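Local coordinates for protein transcription factor TAU subunit SFC1 (Schizosaccharomyces pombe, PDB 4BJI) that helps activate RNA polymerase III genes as the TFIIIC subunit, here its DNA-binding domain, of the tauA part that binds boxA promoter DNA, at residues 11-16 against 25-30; 78-83 against 90-95. All blocks are in the same frame, centred on the assembly; numbering follows the deposited sequence.

Interaction 1: residues 11-16 against 25-30; sequences WIITTN and CRHSKL
W11 and H27 start toward each other's segment by their first torsions: W11 sets CG anti to its own carbonyl carbon (chi1 -60°), and H27 sets CG anti to its backbone N (chi1 -163°). Farther out, W11 CE3 lies over one face of the imidazole, displaced toward the rim and 3.6 Å from H27 NE2. The rings meet obliquely, their planes inclined at 46°. K29 takes a face of the indole. Its chain is extended and runs obliquely over the ring, CB above the centre and CD making a CH-pi contact in which K29 CD comes within 3.3 Å of W11 CH2. At the root of the tryptophan side chain, L30 CG packs 3.7 Å from W11 CB, the two side chains pointing past one another. Further along, I13 CD1 rests 3.6 Å from the carbonyl oxygen O of C25.

A bond within its own segment helps to set the imidazole's rotation. K29 N donates to H27 ND1 at 3.0 Å, almost exactly in the ring plane, inside the type I turn from H27 to L30. One water joins the backbones, donating to W11 O and accepting from H27 N, each at 2.9 Å. The contact thus ties the chain leading into strand 14-15 to the loop ahead of helix 35-50, on the surface of the domain. Because ND1 acts as an acceptor, a neutral H27 would probably carry its proton on NE2; the direct cohesion between the segments is aromatic and aliphatic packing, with the polar link supplied by water.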
loop_
_atom_site.group_PDB
_atom_site.type_symbol
_atom_site.label_atom_id
_atom_site.label_comp_id
_atom_site.label_asym_id
_atom_site.label_seq_id
_atom_site.Cartn_x
_atom_site.Cartn_y
_atom_site.Cartn_z
ATOM N N TRP A 11 11.031 -13.906 -10.857
ATOM C CA TRP A 11 10.846 -13.202 -12.127
ATOM C C TRP A 11 9.769 -12.092 -12.025
ATOM O O TRP A 11 8.956 -11.876 -12.917
ATOM C CB TRP A 11 10.543 -14.188 -13.251
ATOM C CG TRP A 11 11.679 -15.163 -13.420
ATOM C CD1 TRP A 11 11.644 -16.501 -13.177
ATOM C CD2 TRP A 11 13.018 -14.851 -13.800
ATOM N NE1 TRP A 11 12.883 -17.050 -13.411
ATOM C CE2 TRP A 11 13.743 -16.054 -13.792
ATOM C CE3 TRP A 11 13.673 -13.668 -14.155
ATOM C CZ2 TRP A 11 15.092 -16.110 -14.135
ATOM C CZ3 TRP A 11 15.010 -13.727 -14.497
ATOM C CH2 TRP A 11 15.706 -14.937 -14.482
ATOM N N ILE A 12 9.774 -11.387 -10.899
ATOM C CA ILE A 12 8.968 -10.184 -10.738
ATOM C C ILE A 12 9.639 -9.035 -11.498
ATOM O O ILE A 12 10.869 -8.879 -11.474
ATOM C CB ILE A 12 8.805 -9.839 -9.248
ATOM C CG1 ILE A 12 7.824 -8.679 -9.038
ATOM C CG2 ILE A 12 10.166 -9.518 -8.617
ATOM C CD1 ILE A 12 6.406 -9.046 -9.275
ATOM N N ILE A 13 8.831 -8.295 -12.243
ATOM C CA ILE A 13 9.275 -7.068 -12.895
ATOM C C ILE A 13 9.047 -5.906 -11.966
ATOM O O ILE A 13 7.941 -5.761 -11.433
ATOM C CB ILE A 13 8.490 -6.832 -14.202
ATOM C CG1 ILE A 13 8.683 -8.019 -15.151
ATOM C CG2 ILE A 13 8.915 -5.515 -14.854
ATOM C CD1 ILE A 13 7.684 -8.060 -16.262
ATOM N N THR A 14 10.105 -5.135 -11.724
ATOM C CA THR A 14 10.028 -3.977 -10.852
ATOM C C THR A 14 10.021 -2.686 -11.647
ATOM O O THR A 14 10.568 -2.604 -12.742
ATOM C CB THR A 14 11.148 -3.949 -9.845
ATOM O OG1 THR A 14 12.401 -3.873 -10.546
ATOM C CG2 THR A 14 11.096 -5.171 -8.957
ATOM N N THR A 15 9.351 -1.680 -11.070
ATOM C CA THR A 15 9.222 -0.339 -11.654
ATOM C C THR A 15 9.535 0.749 -10.634
ATOM O O THR A 15 9.431 0.570 -9.431
ATOM C CB THR A 15 7.777 -0.050 -12.197
ATOM O OG1 THR A 15 6.817 -0.363 -11.203
ATOM C CG2 THR A 15 7.494 -0.849 -13.448
ATOM N N ASN A 16 9.913 1.911 -11.164
ATOM C CA ASN A 16 9.879 3.151 -10.397
ATOM C C ASN A 16 9.091 4.207 -11.168
ATOM O O ASN A 16 8.645 3.979 -12.290
ATOM C CB ASN A 16 11.296 3.602 -10.041
ATOM C CG ASN A 16 12.140 3.953 -11.259
ATOM O OD1 ASN A 16 11.740 4.763 -12.109
ATOM N ND2 ASN A 16 13.331 3.389 -11.323
ATOM N N CYS A 25 2.621 -7.478 -19.512
ATOM C CA CYS A 25 2.613 -8.941 -19.461
ATOM C C CYS A 25 3.762 -9.465 -18.593
ATOM O O CYS A 25 4.694 -8.717 -18.238
ATOM C CB CYS A 25 2.689 -9.528 -20.872
ATOM S SG CYS A 25 4.227 -9.194 -21.685
ATOM N N ARG A 26 3.706 -10.751 -18.267
ATOM C CA ARG A 26 4.694 -11.362 -17.390
ATOM C C ARG A 26 6.093 -11.487 -18.018
ATOM O O ARG A 26 6.263 -11.441 -19.246
ATOM C CB ARG A 26 4.196 -12.726 -16.912
ATOM C CG ARG A 26 4.359 -13.831 -17.936
ATOM C CD ARG A 26 3.511 -15.014 -17.576
ATOM N NE ARG A 26 3.972 -16.220 -18.260
ATOM C CZ ARG A 26 3.214 -17.292 -18.451
ATOM N NH1 ARG A 26 1.951 -17.293 -18.049
ATOM N NH2 ARG A 26 3.715 -18.352 -19.067
ATOM N N HIS A 27 7.081 -11.667 -17.162
ATOM C CA HIS A 27 8.466 -11.840 -17.560
ATOM C C HIS A 27 8.591 -13.025 -18.544
ATOM O O HIS A 27 7.973 -14.074 -18.358
ATOM C CB HIS A 27 9.315 -12.035 -16.309
ATOM C CG HIS A 27 10.772 -11.826 -16.538
ATOM N ND1 HIS A 27 11.515 -12.646 -17.364
ATOM C CD2 HIS A 27 11.635 -10.918 -16.024
ATOM C CE1 HIS A 27 12.769 -12.227 -17.375
ATOM N NE2 HIS A 27 12.871 -11.184 -16.567
ATOM N N SER A 28 9.358 -12.828 -19.616
ATOM C CA SER A 28 9.446 -13.825 -20.683
ATOM C C SER A 28 10.038 -15.123 -20.185
ATOM O O SER A 28 9.832 -16.193 -20.777
ATOM C CB SER A 28 10.321 -13.297 -21.822
ATOM O OG SER A 28 11.574 -12.865 -21.323
ATOM N N LYS A 29 10.828 -15.027 -19.127
ATOM C CA LYS A 29 11.463 -16.217 -18.556
ATOM C C LYS A 29 10.504 -17.135 -17.789
ATOM O O LYS A 29 10.826 -18.295 -17.550
ATOM C CB LYS A 29 12.668 -15.826 -17.686
ATOM C CG LYS A 29 13.906 -15.486 -18.521
ATOM C CD LYS A 29 15.122 -15.114 -17.680
ATOM C CE LYS A 29 16.327 -14.800 -18.577
ATOM N NZ LYS A 29 17.535 -14.361 -17.817
ATOM N N LEU A 30 9.329 -16.622 -17.406
ATOM C CA LEU A 30 8.342 -17.460 -16.733
ATOM C C LEU A 30 7.714 -18.506 -17.663
ATOM O O LEU A 30 7.292 -18.193 -18.783
ATOM C CB LEU A 30 7.238 -16.597 -16.130
ATOM C CG LEU A 30 7.624 -15.923 -14.827
ATOM C CD1 LEU A 30 6.526 -14.913 -14.487
ATOM C CD2 LEU A 30 7.755 -16.893 -13.692
HETATM O O HOH W 1 6.524 -11.301 -14.296
#

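Interaction 2: residues 78-83 against 90-95; sequences LSYLWT and TYTRFG
F94 lies with one face against the L78-S79 peptide, F94 CD2 3.4 Å from L78 C, with CE2 and CZ next to S79 N. Its CD1 meets the edge of the Y80 ring, 4.2 Å from Y80 CD1. Y80 holds CG between its backbone N and carbonyl carbon (chi1 63°), and its side chain runs beside that of T92 in one direction; T92 CB makes a CH-pi contact over a face of the tyrosine, 3.6 Å from Y80 CZ. Y80 in turn directs CE2 at a face of W82, while its OH is hydrogen-bonded to Y96 O. W82 reaches across the strands, and its NE1 donates to T92 OG1 at 3.0 Å, nearly in the indole plane but bent (137° at the hydrogen). On the other side of the sheet, L81 CD1 stands over the centre of the Y91 ring, 3.8 Å from Y91 CZ.

The backbones carrying these side chains form an antiparallel hairpin. Y80 and T92 form a hydrogen-bonded pair, T92 N to Y80 O being 2.8 Å, and F94 N to L78 O and W82 N to T90 O extend the ladder. An alanine in place of F94 would probably strip the L78-S79 peptide of its aromatic cover and open a gap at the edge of the Y80 ring. The chemistry is that of a well-bonded hairpin where Y80 and T92 share a face, with the threonine hydroxyl satisfying the buried indole N-H.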
loop_
_atom_site.group_PDB
_atom_site.type_symbol
_atom_site.label_atom_id
_atom_site.label_comp_id
_atom_site.label_asym_id
_atom_site.label_seq_id
_atom_site.Cartn_x
_atom_site.Cartn_y
_atom_site.Cartn_z
ATOM N N LEU A 78 0.699 -12.039 -12.695
ATOM C CA LEU A 78 -0.414 -11.108 -12.816
ATOM C C LEU A 78 -0.065 -9.643 -12.611
ATOM O O LEU A 78 -0.882 -8.791 -12.920
ATOM C CB LEU A 78 -1.495 -11.440 -11.789
ATOM C CG LEU A 78 -2.107 -12.825 -11.877
ATOM C CD1 LEU A 78 -3.040 -13.020 -10.721
ATOM C CD2 LEU A 78 -2.818 -13.031 -13.210
ATOM N N SER A 79 1.097 -9.357 -12.045
ATOM C CA SER A 79 1.379 -8.025 -11.526
ATOM C C SER A 79 2.858 -7.698 -11.593
ATOM O O SER A 79 3.686 -8.610 -11.717
ATOM C CB SER A 79 0.883 -7.906 -10.077
ATOM O OG SER A 79 1.637 -8.726 -9.191
ATOM N N TYR A 80 3.166 -6.407 -11.478
ATOM C CA TYR A 80 4.530 -5.903 -11.360
ATOM C C TYR A 80 4.653 -5.159 -10.021
ATOM O O TYR A 80 3.635 -4.832 -9.397
ATOM C CB TYR A 80 4.869 -4.982 -12.553
ATOM C CG TYR A 80 4.029 -3.728 -12.662
ATOM C CD1 TYR A 80 2.782 -3.730 -13.289
ATOM C CD2 TYR A 80 4.468 -2.535 -12.121
ATOM C CE1 TYR A 80 2.013 -2.556 -13.378
ATOM C CE2 TYR A 80 3.709 -1.383 -12.180
ATOM C CZ TYR A 80 2.502 -1.384 -12.825
ATOM O OH TYR A 80 1.763 -0.217 -12.853
ATOM N N LEU A 81 5.861 -4.865 -9.576
ATOM C CA LEU A 81 6.120 -4.368 -8.238
ATOM C C LEU A 81 6.832 -3.025 -8.249
ATOM O O LEU A 81 7.885 -2.893 -8.873
ATOM C CB LEU A 81 7.007 -5.371 -7.495
ATOM C CG LEU A 81 7.531 -4.982 -6.120
ATOM C CD1 LEU A 81 6.440 -4.766 -5.109
ATOM C CD2 LEU A 81 8.523 -6.058 -5.602
ATOM N N TRP A 82 6.274 -2.030 -7.584
ATOM C CA TRP A 82 6.958 -0.737 -7.429
ATOM C C TRP A 82 8.036 -0.822 -6.365
ATOM O O TRP A 82 7.771 -1.318 -5.264
ATOM C CB TRP A 82 5.957 0.332 -7.002
ATOM C CG TRP A 82 4.903 0.596 -8.030
ATOM C CD1 TRP A 82 3.689 0.001 -8.117
ATOM C CD2 TRP A 82 4.976 1.506 -9.142
ATOM N NE1 TRP A 82 2.986 0.487 -9.189
ATOM C CE2 TRP A 82 3.763 1.409 -9.848
ATOM C CE3 TRP A 82 5.959 2.390 -9.615
ATOM C CZ2 TRP A 82 3.512 2.150 -11.007
ATOM C CZ3 TRP A 82 5.704 3.126 -10.745
ATOM C CH2 TRP A 82 4.500 2.993 -11.442
ATOM N N THR A 83 9.243 -0.349 -6.649
ATOM C CA THR A 83 10.255 -0.408 -5.577
ATOM C C THR A 83 10.551 0.924 -4.931
ATOM O O THR A 83 11.371 0.991 -4.029
ATOM C CB THR A 83 11.514 -1.066 -6.045
ATOM O OG1 THR A 83 11.877 -0.468 -7.268
ATOM C CG2 THR A 83 11.233 -2.556 -6.254
ATOM N N THR A 90 3.905 -2.047 -3.492
ATOM C CA THR A 90 2.658 -2.581 -3.990
ATOM C C THR A 90 2.844 -3.314 -5.295
ATOM O O THR A 90 3.689 -2.932 -6.131
ATOM C CB THR A 90 1.532 -1.530 -4.187
ATOM O OG1 THR A 90 1.819 -0.652 -5.294
ATOM C CG2 THR A 90 1.327 -0.722 -2.918
ATOM N N TYR A 91 2.056 -4.371 -5.453
ATOM C CA TYR A 91 1.920 -5.128 -6.689
ATOM C C TYR A 91 0.734 -4.590 -7.441
ATOM O O TYR A 91 -0.374 -4.467 -6.885
ATOM C CB TYR A 91 1.702 -6.614 -6.357
ATOM C CG TYR A 91 2.892 -7.236 -5.677
ATOM C CD1 TYR A 91 3.055 -7.151 -4.302
ATOM C CD2 TYR A 91 3.877 -7.875 -6.415
ATOM C CE1 TYR A 91 4.180 -7.666 -3.667
ATOM C CE2 TYR A 91 4.993 -8.408 -5.780
ATOM C CZ TYR A 91 5.119 -8.298 -4.401
ATOM O OH TYR A 91 6.237 -8.805 -3.730
ATOM N N THR A 92 0.951 -4.208 -8.701
ATOM C CA THR A 92 -0.087 -3.601 -9.554
ATOM C C THR A 92 -0.374 -4.520 -10.731
ATOM O O THR A 92 0.548 -5.037 -11.376
ATOM C CB THR A 92 0.408 -2.244 -10.071
ATOM O OG1 THR A 92 0.693 -1.367 -8.961
ATOM C CG2 THR A 92 -0.641 -1.604 -10.957
ATOM N N ARG A 93 -1.646 -4.714 -11.032
ATOM C CA ARG A 93 -1.989 -5.613 -12.110
ATOM C C ARG A 93 -1.435 -5.089 -13.443
ATOM O O ARG A 93 -1.352 -3.870 -13.692
ATOM C CB ARG A 93 -3.501 -5.845 -12.154
ATOM C CG ARG A 93 -4.334 -4.655 -12.552
ATOM C CD ARG A 93 -5.867 -4.986 -12.530
ATOM N NE ARG A 93 -6.647 -3.936 -13.191
ATOM C CZ ARG A 93 -7.794 -3.404 -12.757
ATOM N NH1 ARG A 93 -8.422 -3.776 -11.624
ATOM N NH2 ARG A 93 -8.323 -2.435 -13.505
ATOM N N PHE A 94 -1.023 -6.005 -14.311
ATOM C CA PHE A 94 -0.428 -5.619 -15.592
ATOM C C PHE A 94 -1.357 -4.657 -16.340
ATOM O O PHE A 94 -2.576 -4.809 -16.330
ATOM C CB PHE A 94 -0.161 -6.849 -16.459
ATOM C CG PHE A 94 0.962 -7.726 -15.938
ATOM C CD1 PHE A 94 2.178 -7.193 -15.558
ATOM C CD2 PHE A 94 0.801 -9.130 -15.860
ATOM C CE1 PHE A 94 3.215 -8.006 -15.078
ATOM C CE2 PHE A 94 1.840 -9.947 -15.394
ATOM C CZ PHE A 94 3.053 -9.380 -14.990
ATOM N N GLY A 95 -0.734 -3.653 -16.939
ATOM C CA GLY A 95 -1.418 -2.702 -17.794
ATOM C C GLY A 95 -2.081 -1.548 -17.072
ATOM O O GLY A 95 -2.475 -0.592 -17.738
#

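Interaction 1 comes first along the chain and closes before interaction 2 opens; their centres are about 9 Å apart, on the same side of the chain's centre. They join through the mixed sheet, ordered 14-15, 79-82, 90-93, 53-55, where strand 14-15 runs parallel to strand 79-82. L81 is bonded through both its backbone N and its O: I13 O to L81 N and T15 N to L81 O are both 2.9 Å and probable hydrogen bonds. Helices 35-50, 56-60 and 71-74 followed by this hairpin are consistent with a winged helix, whose sheet interaction 1 borders and interaction 2 builds.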